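Local atomic coordinates of 6b protein (Agrobacterium vitis, PDB entry 3AQ2), a protein that disturbs plant cell proliferation, has an ADP-ribosylation fold and probably acts on the miRNA machinery of the host plant. Residues S140-R145 / R185-S190; D55-L60 / Y159-N164; R12-I17 / S24-Q29; T32-T37 / P196-G201. All blocks are in the same frame, centred on the assembly; numbering follows the deposited sequence.

Contact 1: S140-R145 / R185-S190; sequences SQLFIR and REFQLS
The two methyl groups of Leu142 rest on two different flat groups of the 185-190 segment. CD1 sits over one face of the Phe187 ring, 3.7 Å from the ring centroid, in a CH-pi contact offset toward the rim. CD2 lies over the centre of the Arg185 guanidinium, with CD2 3.7 Å from CZ. Leu142 is the third residue of a type I turn, Ser140 to Phe143, that leads into strand 143-151. Ser140 OG accepts from Leu142 N at 3.2 Å, which makes an ST turn and fixes the backbone under the leucine. In Phe187, CG sits between the backbone N and the carbonyl carbon (chi1 56°), which turns one ring face to Leu142 CD1. The Arg185 chain bends at chi3 (-65°), laying its guanidinium over CD2. Its NH2 is paired with Glu183, while NH1 gives a 2.9 Å bond to a water oxygen in its plane. That water donates to Gln141 O. Gln141 CG is 3.8 Å from Arg185 NH1, but its NE2 donates to Asp56 O and its OE1 accepts from Tyr58 N.

Contact 2: D55-L60 / Y159-N164; sequences DDEYLL and YARQGN
Arg161 grips the Glu57 carboxylate side-on in a buried salt bridge. NE and NH2 each give one hydrogen to a different carboxylate oxygen. Arg161 NE reaches Glu57 OE2 at 2.8 Å, and the bond is almost straight at 175°. Arg161 NH2 reaches Glu57 OE1, also at 2.8 Å. Both oxygens are met on the syn side and lie close to the guanidinium plane. The donors, however, sit somewhat out of the carboxylate plane, in keeping with the 23° twist between the two groups.

Each side has further partners. Glu57 OE2 is also bound to the hydroxyl of Ser140. Arg161 NH2 also bonds to the backbone oxygen of Gln188. These extra bonds limit rotation of both groups, and the buried charges probably stabilise each other in their ionised forms. Extended chains bring them together: in Arg161, CG is anti to the backbone N (chi1 -177°) and the chain stays straight to NE.

The backbone before the glutamate is also held. Glu57 N donates to Asp55 OD1 (3.0 Å) from above the Asp55 carboxylate plane, forming an Asx turn. Asp55 OD2 bonds to Asn45. Glu57 lies by strand 58-60, which pairs with strand 41-43. Arg161 ends strand 154-161, and its side chain packs on Phe143 of the neighbouring strand 143-151.

Contact 3: R12-I17 / S24-Q29; sequences RDLRRI and SQHLRQ
Leu14 of the 12-17 segment packs on His26 and Leu27 of helix 20-38. Its CB points toward the helix. CG lies beside the backbone N (chi1 -55°), and the side chain forks there. Methyl CD1 is 3.7 Å from Leu27 CD2 and 3.8 Å from His26 CB. The other methyl, CD2, is 3.9 Å from His26 CB and 4.0 Å from His26 ND1, at an oblique approach to the ring.

Ile17 meets the same histidine over one face. Its CG1 stands above the centre of the ring. Its CG2 is 4.0 Å from His26 CD2, and its CD1 is 4.1 Å from His26 NE2. A type I turn from Leu14 to Ile17 directs both side chains to the helix. Asp13 holds the start of this turn: its OD1 accepts from Arg15 N in an Asx turn. Arg15 NE binds OD1 and Arg15 NH2 binds OD2, a side-on salt bridge within the segment. The turn lies between edge strand 12-13 and helix 20-38, which covers the sheet. Leu14 also touches Ala199 of strand 199-202, its neighbour in the sheet. Between the two segments the contact is van der Waals packing of methyls against His26 and Leu27, without polar pairing.

Contact 4: T32-T37 / P196-G201; sequences TDFRST and PIVALG
Phe34 of helix 20-38 packs against Pro196 and Val198, beside strand 199-202. This is helix-on-sheet packing, and the strand side carries a classic beta bulge in which Val198 and Ala199 both face Ala136 of the adjacent strand.

The tight part is the Phe34 ring. Val198 CG2 lies over one face, 4.0 Å from the ring centroid and 16° off its normal, a CH-pi contact. It is shifted toward the rim, with Val198 CG2 3.9 Å from Phe34 CD1. Pro196 comes in at the ring edge and near its plane. The phenylalanine CG is anti to the backbone N (chi1 -172°), which extends the ring from the helix, its face to Val198 and its edge to Pro196. Leu59 and Leu138 also touch the ring, and Trp9 meets it edge-to-face. All three residues of the contact are buried.

The solvent side of the helix is looser and more polar. Ser36 is exposed and turns its hydroxyl back to the helix, where Ser36 OG donates to Thr32 O at 2.8 Å. Ser36 N bonds to the same oxygen, and the two donors come from opposite faces of the carbonyl plane. At the flanks of the helix, Asp33 forms a salt bridge with Arg12, and Arg35 with Asp62. Within the buried part, the far end of the ring, Phe34 CZ, lies 4.0 Å from Pro196 CB.

Contacts 1 and 2 have centres about 2 Å apart and form one cluster. Their segments alternate along the chain and they share the sheet of strands 143-151 and 154-161. Contacts 3 and 4 have centres about 10 Å apart and share helix 20-38. They also share the mixed sheet in which strands 12-13 and 199-202 are parallel neighbours. Contact 3 closes first along the chain. The two segments of contact 4 lie before and after all four segments of contacts 1 and 2. The centres of contacts 2 and 4 are about 17 Å apart. Leu59 of strand 58-60 still touches Phe34 and Pro196 in the helix-sheet core of contact 4, while lying in the same segment as Glu57 of contact 2.

Contact 1: S140-R145 / R185-S190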
loop_
_atom_site.group_PDB
_atom_site.type_symbol
_atom_site.label_atom_id
_atom_site.label_comp_id
_atom_site.label_asym_id
_atom_site.label_seq_id
_atom_site.Cartn_x
_atom_site.Cartn_y
_atom_site.Cartn_z
ATOM N N SER A 140 0.068 7.094 -5.119
ATOM C CA SER A 140 -0.098 7.913 -6.309
ATOM C C SER A 140 -1.117 9.032 -6.067
ATOM O O SER A 140 -1.744 9.099 -5.006
ATOM C CB SER A 140 -0.586 7.040 -7.458
ATOM O OG SER A 140 -1.945 6.710 -7.243
ATOM N N GLN A 141 -1.311 9.887 -7.065
ATOM C CA GLN A 141 -2.254 10.992 -6.917
ATOM C C GLN A 141 -3.703 10.488 -6.903
ATOM O O GLN A 141 -4.619 11.241 -6.568
ATOM C CB GLN A 141 -2.036 12.073 -7.984
ATOM C CG GLN A 141 -2.806 11.868 -9.297
ATOM C CD GLN A 141 -2.155 10.872 -10.270
ATOM O OE1 GLN A 141 -1.438 9.950 -9.877
ATOM N NE2 GLN A 141 -2.441 11.057 -11.551
ATOM N N LEU A 142 -3.902 9.216 -7.247
ATOM C CA LEU A 142 -5.252 8.638 -7.262
ATOM C C LEU A 142 -5.735 8.188 -5.886
ATOM O O LEU A 142 -6.903 7.806 -5.728
ATOM C CB LEU A 142 -5.352 7.496 -8.275
ATOM C CG LEU A 142 -5.004 7.852 -9.719
ATOM C CD1 LEU A 142 -5.139 6.617 -10.574
ATOM C CD2 LEU A 142 -5.886 8.972 -10.259
ATOM N N PHE A 143 -4.851 8.208 -4.893
ATOM C CA PHE A 143 -5.277 7.933 -3.522
ATOM C C PHE A 143 -5.824 9.222 -2.912
ATOM O O PHE A 143 -5.149 10.265 -2.927
ATOM C CB PHE A 143 -4.096 7.438 -2.685
ATOM C CG PHE A 143 -3.742 5.982 -2.912
ATOM C CD1 PHE A 143 -2.922 5.611 -3.983
ATOM C CD2 PHE A 143 -4.212 4.986 -2.052
ATOM C CE1 PHE A 143 -2.576 4.265 -4.188
ATOM C CE2 PHE A 143 -3.874 3.648 -2.249
ATOM C CZ PHE A 143 -3.038 3.288 -3.320
ATOM N N ILE A 144 -7.036 9.154 -2.372
ATOM C CA ILE A 144 -7.631 10.285 -1.680
ATOM C C ILE A 144 -7.739 9.938 -0.204
ATOM O O ILE A 144 -7.947 8.767 0.136
ATOM C CB ILE A 144 -9.028 10.643 -2.256
ATOM C CG1 ILE A 144 -9.971 9.431 -2.215
ATOM C CG2 ILE A 144 -8.888 11.200 -3.687
ATOM C CD1 ILE A 144 -11.447 9.783 -2.382
ATOM N N ARG A 145 -7.569 10.927 0.672
ATOM C CA ARG A 145 -7.749 10.689 2.108
ATOM C C ARG A 145 -9.232 10.544 2.418
ATOM O O ARG A 145 -10.024 11.394 2.021
ATOM C CB ARG A 145 -7.171 11.843 2.921
ATOM C CG ARG A 145 -7.193 11.553 4.413
ATOM C CD ARG A 145 -5.907 11.988 5.011
ATOM N NE ARG A 145 -5.973 12.066 6.460
ATOM C CZ ARG A 145 -4.929 12.393 7.205
ATOM N NH1 ARG A 145 -3.755 12.613 6.618
ATOM N NH2 ARG A 145 -5.051 12.478 8.513
ATOM N N ARG A 185 -8.661 10.670 -17.054
ATOM C CA ARG A 185 -7.287 10.161 -16.990
ATOM C C ARG A 185 -7.229 8.679 -17.303
ATOM O O ARG A 185 -8.209 7.949 -17.086
ATOM C CB ARG A 185 -6.667 10.429 -15.618
ATOM C CG ARG A 185 -6.412 11.898 -15.352
ATOM C CD ARG A 185 -6.059 12.152 -13.904
ATOM N NE ARG A 185 -7.171 11.846 -13.011
ATOM C CZ ARG A 185 -7.167 12.075 -11.701
ATOM N NH1 ARG A 185 -6.107 12.625 -11.121
ATOM N NH2 ARG A 185 -8.226 11.762 -10.968
ATOM N N GLU A 186 -6.075 8.235 -17.800
ATOM C CA GLU A 186 -5.852 6.823 -18.063
ATOM C C GLU A 186 -5.107 6.193 -16.909
ATOM O O GLU A 186 -4.000 6.603 -16.582
ATOM C CB GLU A 186 -5.054 6.594 -19.348
ATOM C CG GLU A 186 -5.005 5.108 -19.694
ATOM C CD GLU A 186 -3.861 4.723 -20.606
ATOM O OE1 GLU A 186 -3.408 5.568 -21.408
ATOM O OE2 GLU A 186 -3.429 3.554 -20.499
ATOM N N PHE A 187 -5.730 5.189 -16.310
ATOM C CA PHE A 187 -5.099 4.428 -15.246
ATOM C C PHE A 187 -5.749 3.054 -15.121
ATOM O O PHE A 187 -6.827 2.807 -15.674
ATOM C CB PHE A 187 -5.136 5.209 -13.915
ATOM C CG PHE A 187 -6.520 5.615 -13.480
ATOM C CD1 PHE A 187 -7.355 4.704 -12.825
ATOM C CD2 PHE A 187 -6.979 6.910 -13.700
ATOM C CE1 PHE A 187 -8.641 5.077 -12.413
ATOM C CE2 PHE A 187 -8.258 7.296 -13.283
ATOM C CZ PHE A 187 -9.088 6.380 -12.643
ATOM N N GLN A 188 -5.087 2.161 -14.396
ATOM C CA GLN A 188 -5.551 0.778 -14.282
ATOM C C GLN A 188 -6.732 0.634 -13.345
ATOM O O GLN A 188 -6.762 1.241 -12.280
ATOM C CB GLN A 188 -4.434 -0.101 -13.742
ATOM C CG GLN A 188 -3.252 -0.224 -14.637
ATOM C CD GLN A 188 -2.124 -0.877 -13.895
ATOM O OE1 GLN A 188 -1.982 -2.100 -13.920
ATOM N NE2 GLN A 188 -1.330 -0.067 -13.196
ATOM N N LEU A 189 -7.682 -0.202 -13.752
ATOM C CA LEU A 189 -8.798 -0.592 -12.908
ATOM C C LEU A 189 -8.914 -2.106 -12.957
ATOM O O LEU A 189 -9.389 -2.677 -13.945
ATOM C CB LEU A 189 -10.099 0.049 -13.387
ATOM C CG LEU A 189 -10.397 1.486 -12.964
ATOM C CD1 LEU A 189 -11.591 2.003 -13.761
ATOM C CD2 LEU A 189 -10.679 1.565 -11.472
ATOM N N SER A 190 -8.475 -2.745 -11.879
ATOM C CA SER A 190 -8.411 -4.201 -11.793
ATOM C C SER A 190 -8.275 -4.600 -10.330
ATOM O O SER A 190 -7.914 -3.781 -9.474
ATOM C CB SER A 190 -7.199 -4.733 -12.562
ATOM O OG SER A 190 -7.245 -6.150 -12.651
HETATM O O HOH W 1 -6.202 12.955 -8.229
#

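Contact 2: D55-L60 / Y159-N164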
loop_
_atom_site.group_PDB
_atom_site.type_symbol
_atom_site.label_atom_id
_atom_site.label_comp_id
_atom_site.label_asym_id
_atom_site.label_seq_id
_atom_site.Cartn_x
_atom_site.Cartn_y
_atom_site.Cartn_z
ATOM N N ASP A 55 1.084 5.854 -18.585
ATOM C CA ASP A 55 -0.288 6.330 -18.344
ATOM C C ASP A 55 -0.274 7.538 -17.395
ATOM O O ASP A 55 0.789 8.120 -17.144
ATOM C CB ASP A 55 -1.239 5.192 -17.905
ATOM C CG ASP A 55 -0.989 4.689 -16.476
ATOM O OD1 ASP A 55 -0.262 5.336 -15.680
ATOM O OD2 ASP A 55 -1.563 3.625 -16.147
ATOM N N ASP A 56 -1.435 7.928 -16.879
ATOM C CA ASP A 56 -1.513 9.181 -16.123
ATOM C C ASP A 56 -1.200 9.060 -14.624
ATOM O O ASP A 56 -1.153 10.076 -13.929
ATOM C CB ASP A 56 -2.874 9.850 -16.323
ATOM C CG ASP A 56 -3.080 10.333 -17.743
ATOM O OD1 ASP A 56 -2.144 10.942 -18.307
ATOM O OD2 ASP A 56 -4.178 10.110 -18.302
ATOM N N GLU A 57 -0.978 7.844 -14.132
ATOM C CA GLU A 57 -0.799 7.642 -12.683
ATOM C C GLU A 57 0.656 7.856 -12.273
ATOM O O GLU A 57 1.563 7.295 -12.892
ATOM C CB GLU A 57 -1.276 6.252 -12.257
ATOM C CG GLU A 57 -1.375 6.105 -10.743
ATOM C CD GLU A 57 -2.145 4.865 -10.285
ATOM O OE1 GLU A 57 -2.498 4.013 -11.128
ATOM O OE2 GLU A 57 -2.403 4.768 -9.066
ATOM N N TYR A 58 0.880 8.660 -11.234
ATOM C CA TYR A 58 2.244 8.930 -10.776
ATOM C C TYR A 58 2.338 8.883 -9.259
ATOM O O TYR A 58 1.390 9.257 -8.567
ATOM C CB TYR A 58 2.742 10.284 -11.307
ATOM C CG TYR A 58 1.933 11.474 -10.824
ATOM C CD1 TYR A 58 2.209 12.062 -9.595
ATOM C CD2 TYR A 58 0.905 12.017 -11.600
ATOM C CE1 TYR A 58 1.483 13.153 -9.128
ATOM C CE2 TYR A 58 0.161 13.120 -11.134
ATOM C CZ TYR A 58 0.463 13.670 -9.893
ATOM O OH TYR A 58 -0.238 14.755 -9.392
ATOM N N LEU A 59 3.462 8.387 -8.756
ATOM C CA LEU A 59 3.714 8.369 -7.322
ATOM C C LEU A 59 4.310 9.685 -6.907
ATOM O O LEU A 59 5.154 10.249 -7.609
ATOM C CB LEU A 59 4.697 7.256 -6.929
ATOM C CG LEU A 59 4.427 5.823 -7.377
ATOM C CD1 LEU A 59 5.475 4.899 -6.767
ATOM C CD2 LEU A 59 3.036 5.377 -6.988
ATOM N N LEU A 60 3.885 10.130 -5.726
ATOM C CA LEU A 60 4.453 11.284 -5.064
ATOM C C LEU A 60 5.345 10.707 -3.968
ATOM O O LEU A 60 4.850 10.181 -2.975
ATOM C CB LEU A 60 3.333 12.149 -4.460
ATOM C CG LEU A 60 2.216 12.711 -5.366
ATOM C CD1 LEU A 60 1.292 11.625 -5.893
ATOM C CD2 LEU A 60 1.389 13.728 -4.602
ATOM N N TYR A 159 -6.608 6.111 3.351
ATOM C CA TYR A 159 -6.612 6.558 1.952
ATOM C C TYR A 159 -7.221 5.491 1.084
ATOM O O TYR A 159 -7.104 4.307 1.381
ATOM C CB TYR A 159 -5.187 6.834 1.459
ATOM C CG TYR A 159 -4.443 7.855 2.293
ATOM C CD1 TYR A 159 -3.797 7.477 3.467
ATOM C CD2 TYR A 159 -4.379 9.186 1.896
ATOM C CE1 TYR A 159 -3.112 8.407 4.251
ATOM C CE2 TYR A 159 -3.690 10.135 2.675
ATOM C CZ TYR A 159 -3.064 9.728 3.839
ATOM O OH TYR A 159 -2.387 10.660 4.599
ATOM N N ALA A 160 -7.855 5.905 -0.007
ATOM C CA ALA A 160 -8.390 4.933 -0.948
ATOM C C ALA A 160 -8.099 5.339 -2.376
ATOM O O ALA A 160 -8.273 6.514 -2.731
ATOM C CB ALA A 160 -9.880 4.789 -0.749
ATOM N N ARG A 161 -7.634 4.364 -3.162
ATOM C CA ARG A 161 -7.543 4.474 -4.618
ATOM C C ARG A 161 -8.790 3.825 -5.197
ATOM O O ARG A 161 -9.041 2.626 -4.977
ATOM C CB ARG A 161 -6.299 3.742 -5.123
ATOM C CG ARG A 161 -6.070 3.848 -6.621
ATOM C CD ARG A 161 -4.883 2.954 -7.019
ATOM N NE ARG A 161 -4.563 3.070 -8.443
ATOM C CZ ARG A 161 -5.246 2.456 -9.414
ATOM N NH1 ARG A 161 -6.296 1.691 -9.111
ATOM N NH2 ARG A 161 -4.884 2.605 -10.686
ATOM N N GLN A 162 -9.580 4.611 -5.930
ATOM C CA GLN A 162 -10.841 4.124 -6.505
ATOM C C GLN A 162 -11.794 3.555 -5.427
ATOM O O GLN A 162 -11.788 4.034 -4.298
ATOM C CB GLN A 162 -10.558 3.152 -7.662
ATOM C CG GLN A 162 -9.805 3.827 -8.818
ATOM C CD GLN A 162 -10.636 4.916 -9.511
ATOM O OE1 GLN A 162 -10.389 6.117 -9.346
ATOM N NE2 GLN A 162 -11.635 4.498 -10.269
ATOM N N GLY A 163 -12.630 2.573 -5.770
ATOM C CA GLY A 163 -13.541 1.981 -4.784
ATOM C C GLY A 163 -14.767 2.811 -4.399
ATOM O O GLY A 163 -15.457 2.466 -3.436
ATOM N N ASN A 164 -15.042 3.901 -5.115
ATOM C CA ASN A 164 -16.261 4.704 -4.846
ATOM C C ASN A 164 -16.331 5.343 -3.437
ATOM O O ASN A 164 -17.416 5.679 -2.936
ATOM C CB ASN A 164 -17.540 3.874 -5.087
ATOM C CG ASN A 164 -17.748 3.483 -6.547
ATOM O OD1 ASN A 164 -17.358 4.197 -7.475
ATOM N ND2 ASN A 164 -18.399 2.340 -6.750
#

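Contact 3: R12-I17 / S24-Q29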
loop_
_atom_site.group_PDB
_atom_site.type_symbol
_atom_site.label_atom_id
_atom_site.label_comp_id
_atom_site.label_asym_id
_atom_site.label_seq_id
_atom_site.Cartn_x
_atom_site.Cartn_y
_atom_site.Cartn_z
ATOM N N ARG A 12 12.184 -4.349 -1.126
ATOM C CA ARG A 12 12.873 -4.738 0.105
ATOM C C ARG A 12 12.004 -5.777 0.799
ATOM O O ARG A 12 10.905 -5.464 1.274
ATOM C CB ARG A 12 13.103 -3.557 1.050
ATOM C CG ARG A 12 14.089 -2.443 0.639
ATOM C CD ARG A 12 14.945 -2.693 -0.572
ATOM N NE ARG A 12 15.936 -1.620 -0.706
ATOM C CZ ARG A 12 16.520 -1.271 -1.851
ATOM N NH1 ARG A 12 16.219 -1.899 -2.986
ATOM N NH2 ARG A 12 17.402 -0.275 -1.861
ATOM N N ASP A 13 12.489 -7.017 0.843
ATOM C CA ASP A 13 11.750 -8.073 1.525
ATOM C C ASP A 13 12.158 -8.083 2.996
ATOM O O ASP A 13 13.248 -8.559 3.348
ATOM C CB ASP A 13 12.014 -9.426 0.865
ATOM C CG ASP A 13 11.183 -10.558 1.463
ATOM O OD1 ASP A 13 10.447 -10.344 2.452
ATOM O OD2 ASP A 13 11.284 -11.691 0.928
ATOM N N LEU A 14 11.292 -7.522 3.841
ATOM C CA LEU A 14 11.600 -7.346 5.257
ATOM C C LEU A 14 10.886 -8.383 6.132
ATOM O O LEU A 14 10.788 -8.207 7.350
ATOM C CB LEU A 14 11.241 -5.921 5.716
ATOM C CG LEU A 14 11.887 -4.809 4.885
ATOM C CD1 LEU A 14 11.437 -3.424 5.376
ATOM C CD2 LEU A 14 13.412 -4.939 4.888
ATOM N N ARG A 15 10.412 -9.473 5.518
ATOM C CA ARG A 15 9.642 -10.485 6.263
ATOM C C ARG A 15 10.410 -11.175 7.395
ATOM O O ARG A 15 9.787 -11.731 8.298
ATOM C CB ARG A 15 9.039 -11.536 5.323
ATOM C CG ARG A 15 7.871 -11.026 4.501
ATOM C CD ARG A 15 7.379 -12.095 3.545
ATOM N NE ARG A 15 8.333 -12.320 2.463
ATOM C CZ ARG A 15 8.187 -13.239 1.510
ATOM N NH1 ARG A 15 7.125 -14.036 1.511
ATOM N NH2 ARG A 15 9.107 -13.368 0.566
ATOM N N ARG A 16 11.740 -11.150 7.337
ATOM C CA ARG A 16 12.570 -11.753 8.392
ATOM C C ARG A 16 13.120 -10.699 9.342
ATOM O O ARG A 16 13.964 -10.997 10.191
ATOM C CB ARG A 16 13.677 -12.620 7.786
ATOM C CG ARG A 16 13.104 -13.682 6.877
ATOM C CD ARG A 16 14.028 -14.853 6.630
ATOM N NE ARG A 16 13.324 -15.880 5.860
ATOM C CZ ARG A 16 12.471 -16.769 6.376
ATOM N NH1 ARG A 16 12.210 -16.788 7.678
ATOM N NH2 ARG A 16 11.880 -17.654 5.582
ATOM N N ILE A 17 12.619 -9.469 9.203
ATOM C CA ILE A 17 12.937 -8.406 10.154
ATOM C C ILE A 17 11.713 -8.230 11.052
ATOM O O ILE A 17 10.722 -7.580 10.671
ATOM C CB ILE A 17 13.312 -7.061 9.464
ATOM C CG1 ILE A 17 14.458 -7.241 8.458
ATOM C CG2 ILE A 17 13.712 -6.026 10.515
ATOM C CD1 ILE A 17 15.738 -7.748 9.050
ATOM N N SER A 24 11.274 -0.568 11.623
ATOM C CA SER A 24 11.043 0.847 11.362
ATOM C C SER A 24 12.239 1.477 10.656
ATOM O O SER A 24 12.067 2.259 9.715
ATOM C CB SER A 24 10.717 1.580 12.665
ATOM O OG SER A 24 10.601 2.983 12.462
ATOM N N GLN A 25 13.443 1.123 11.107
ATOM C CA GLN A 25 14.685 1.633 10.523
ATOM C C GLN A 25 14.840 1.168 9.070
ATOM O O GLN A 25 15.189 1.966 8.195
ATOM C CB GLN A 25 15.884 1.198 11.367
ATOM C CG GLN A 25 15.889 1.797 12.781
ATOM C CD GLN A 25 16.812 1.054 13.750
ATOM O OE1 GLN A 25 17.606 0.199 13.347
ATOM N NE2 GLN A 25 16.719 1.394 15.033
ATOM N N HIS A 26 14.564 -0.113 8.814
ATOM C CA HIS A 26 14.625 -0.643 7.437
ATOM C C HIS A 26 13.607 0.024 6.515
ATOM O O HIS A 26 13.898 0.281 5.343
ATOM C CB HIS A 26 14.428 -2.163 7.412
ATOM C CG HIS A 26 15.647 -2.939 7.799
ATOM N ND1 HIS A 26 16.523 -3.464 6.872
ATOM C CD2 HIS A 26 16.141 -3.273 9.015
ATOM C CE1 HIS A 26 17.501 -4.092 7.501
ATOM N NE2 HIS A 26 17.294 -3.990 8.804
ATOM N N LEU A 27 12.408 0.283 7.031
ATOM C CA LEU A 27 11.370 0.959 6.240
ATOM C C LEU A 27 11.797 2.385 5.900
ATOM O O LEU A 27 11.608 2.835 4.772
ATOM C CB LEU A 27 10.030 0.936 6.965
ATOM C CG LEU A 27 9.329 -0.421 6.992
ATOM C CD1 LEU A 27 8.160 -0.399 7.995
ATOM C CD2 LEU A 27 8.800 -0.773 5.597
ATOM N N ARG A 28 12.381 3.077 6.877
ATOM C CA ARG A 28 12.876 4.445 6.669
ATOM C C ARG A 28 13.899 4.479 5.538
ATOM O O ARG A 28 13.807 5.322 4.637
ATOM C CB ARG A 28 13.487 5.002 7.963
ATOM C CG ARG A 28 13.920 6.458 7.865
ATOM C CD ARG A 28 14.369 6.993 9.224
ATOM N NE ARG A 28 14.751 8.404 9.137
ATOM C CZ ARG A 28 15.156 9.153 10.165
ATOM N NH1 ARG A 28 15.237 8.641 11.392
ATOM N NH2 ARG A 28 15.484 10.427 9.963
ATOM N N GLN A 29 14.844 3.544 5.579
ATOM C CA GLN A 29 15.915 3.471 4.588
ATOM C C GLN A 29 15.373 3.075 3.218
ATOM O O GLN A 29 15.851 3.575 2.198
ATOM C CB GLN A 29 17.004 2.484 5.013
ATOM C CG GLN A 29 18.297 2.611 4.194
ATOM C CD GLN A 29 18.906 4.005 4.279
ATOM O OE1 GLN A 29 19.050 4.560 5.366
ATOM N NE2 GLN A 29 19.264 4.578 3.125
#

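Contact 4: T32-T37 / P196-G201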
loop_
_atom_site.group_PDB
_atom_site.type_symbol
_atom_site.label_atom_id
_atom_site.label_comp_id
_atom_site.label_asym_id
_atom_site.label_seq_id
_atom_site.Cartn_x
_atom_site.Cartn_y
_atom_site.Cartn_z
ATOM N N THR A 32 13.810 6.139 1.620
ATOM C CA THR A 32 14.857 7.054 1.165
ATOM C C THR A 32 15.527 6.544 -0.119
ATOM O O THR A 32 15.758 7.333 -1.046
ATOM C CB THR A 32 15.919 7.305 2.259
ATOM O OG1 THR A 32 15.278 7.858 3.417
ATOM C CG2 THR A 32 16.990 8.280 1.764
ATOM N N ASP A 33 15.831 5.244 -0.164
ATOM C CA ASP A 33 16.515 4.633 -1.326
ATOM C C ASP A 33 15.638 4.655 -2.572
ATOM O O ASP A 33 16.132 4.832 -3.694
ATOM C CB ASP A 33 16.920 3.187 -1.042
ATOM C CG ASP A 33 18.060 3.068 -0.034
ATOM O OD1 ASP A 33 18.684 4.093 0.339
ATOM O OD2 ASP A 33 18.335 1.927 0.380
ATOM N N PHE A 34 14.341 4.444 -2.366
ATOM C CA PHE A 34 13.342 4.514 -3.433
ATOM C C PHE A 34 13.292 5.927 -4.037
ATOM O O PHE A 34 13.421 6.099 -5.252
ATOM C CB PHE A 34 11.983 4.114 -2.846
ATOM C CG PHE A 34 10.891 3.950 -3.860
ATOM C CD1 PHE A 34 10.603 2.694 -4.383
ATOM C CD2 PHE A 34 10.114 5.029 -4.257
ATOM C CE1 PHE A 34 9.569 2.521 -5.293
ATOM C CE2 PHE A 34 9.078 4.873 -5.182
ATOM C CZ PHE A 34 8.805 3.606 -5.707
ATOM N N ARG A 35 13.132 6.934 -3.174
ATOM C CA ARG A 35 13.095 8.337 -3.587
ATOM C C ARG A 35 14.393 8.752 -4.279
ATOM O O ARG A 35 14.358 9.443 -5.305
ATOM C CB ARG A 35 12.799 9.256 -2.384
ATOM C CG ARG A 35 13.161 10.744 -2.601
ATOM C CD ARG A 35 12.123 11.504 -3.437
ATOM N NE ARG A 35 12.706 12.534 -4.303
ATOM C CZ ARG A 35 13.141 13.729 -3.902
ATOM N NH1 ARG A 35 13.080 14.087 -2.622
ATOM N NH2 ARG A 35 13.648 14.574 -4.792
ATOM N N SER A 36 15.525 8.319 -3.725
ATOM C CA SER A 36 16.840 8.708 -4.237
ATOM C C SER A 36 17.043 8.248 -5.680
ATOM O O SER A 36 17.579 8.994 -6.510
ATOM C CB SER A 36 17.963 8.164 -3.347
ATOM O OG SER A 36 17.940 8.767 -2.058
ATOM N N THR A 37 16.591 7.032 -5.976
ATOM C CA THR A 37 16.855 6.412 -7.270
ATOM C C THR A 37 15.788 6.708 -8.314
ATOM O O THR A 37 16.070 6.643 -9.512
ATOM C CB THR A 37 16.998 4.884 -7.160
ATOM O OG1 THR A 37 15.783 4.324 -6.644
ATOM C CG2 THR A 37 18.177 4.506 -6.253
ATOM N N PRO A 196 4.277 0.037 -8.045
ATOM C CA PRO A 196 5.559 -0.160 -7.362
ATOM C C PRO A 196 5.378 -0.412 -5.875
ATOM O O PRO A 196 4.612 0.289 -5.214
ATOM C CB PRO A 196 6.291 1.175 -7.571
ATOM C CG PRO A 196 5.549 1.855 -8.709
ATOM C CD PRO A 196 4.130 1.431 -8.503
ATOM N N ILE A 197 6.083 -1.417 -5.373
ATOM C CA ILE A 197 6.068 -1.745 -3.955
ATOM C C ILE A 197 7.425 -1.375 -3.377
ATOM O O ILE A 197 8.454 -1.785 -3.911
ATOM C CB ILE A 197 5.772 -3.261 -3.741
ATOM C CG1 ILE A 197 4.470 -3.683 -4.460
ATOM C CG2 ILE A 197 5.724 -3.596 -2.234
ATOM C CD1 ILE A 197 3.210 -2.894 -4.047
ATOM N N VAL A 198 7.434 -0.580 -2.306
ATOM C CA VAL A 198 8.693 -0.197 -1.673
ATOM C C VAL A 198 9.269 -1.379 -0.887
ATOM O O VAL A 198 10.439 -1.747 -1.056
ATOM C CB VAL A 198 8.527 1.029 -0.759
ATOM C CG1 VAL A 198 9.861 1.367 -0.069
ATOM C CG2 VAL A 198 8.007 2.217 -1.573
ATOM N N ALA A 199 8.432 -1.970 -0.045
ATOM C CA ALA A 199 8.854 -3.070 0.815
ATOM C C ALA A 199 7.672 -3.971 1.150
ATOM O O ALA A 199 6.512 -3.572 1.001
ATOM C CB ALA A 199 9.475 -2.523 2.102
ATOM N N LEU A 200 7.970 -5.184 1.608
ATOM C CA LEU A 200 6.941 -6.053 2.190
ATOM C C LEU A 200 7.456 -6.586 3.524
ATOM O O LEU A 200 8.667 -6.626 3.764
ATOM C CB LEU A 200 6.551 -7.204 1.249
ATOM C CG LEU A 200 7.560 -8.333 0.976
ATOM C CD1 LEU A 200 6.835 -9.646 0.692
ATOM C CD2 LEU A 200 8.500 -7.989 -0.197
ATOM N N GLY A 201 6.538 -6.970 4.405
ATOM C CA GLY A 201 6.970 -7.472 5.701
ATOM C C GLY A 201 5.845 -8.156 6.432
ATOM O O GLY A 201 4.751 -8.344 5.884
#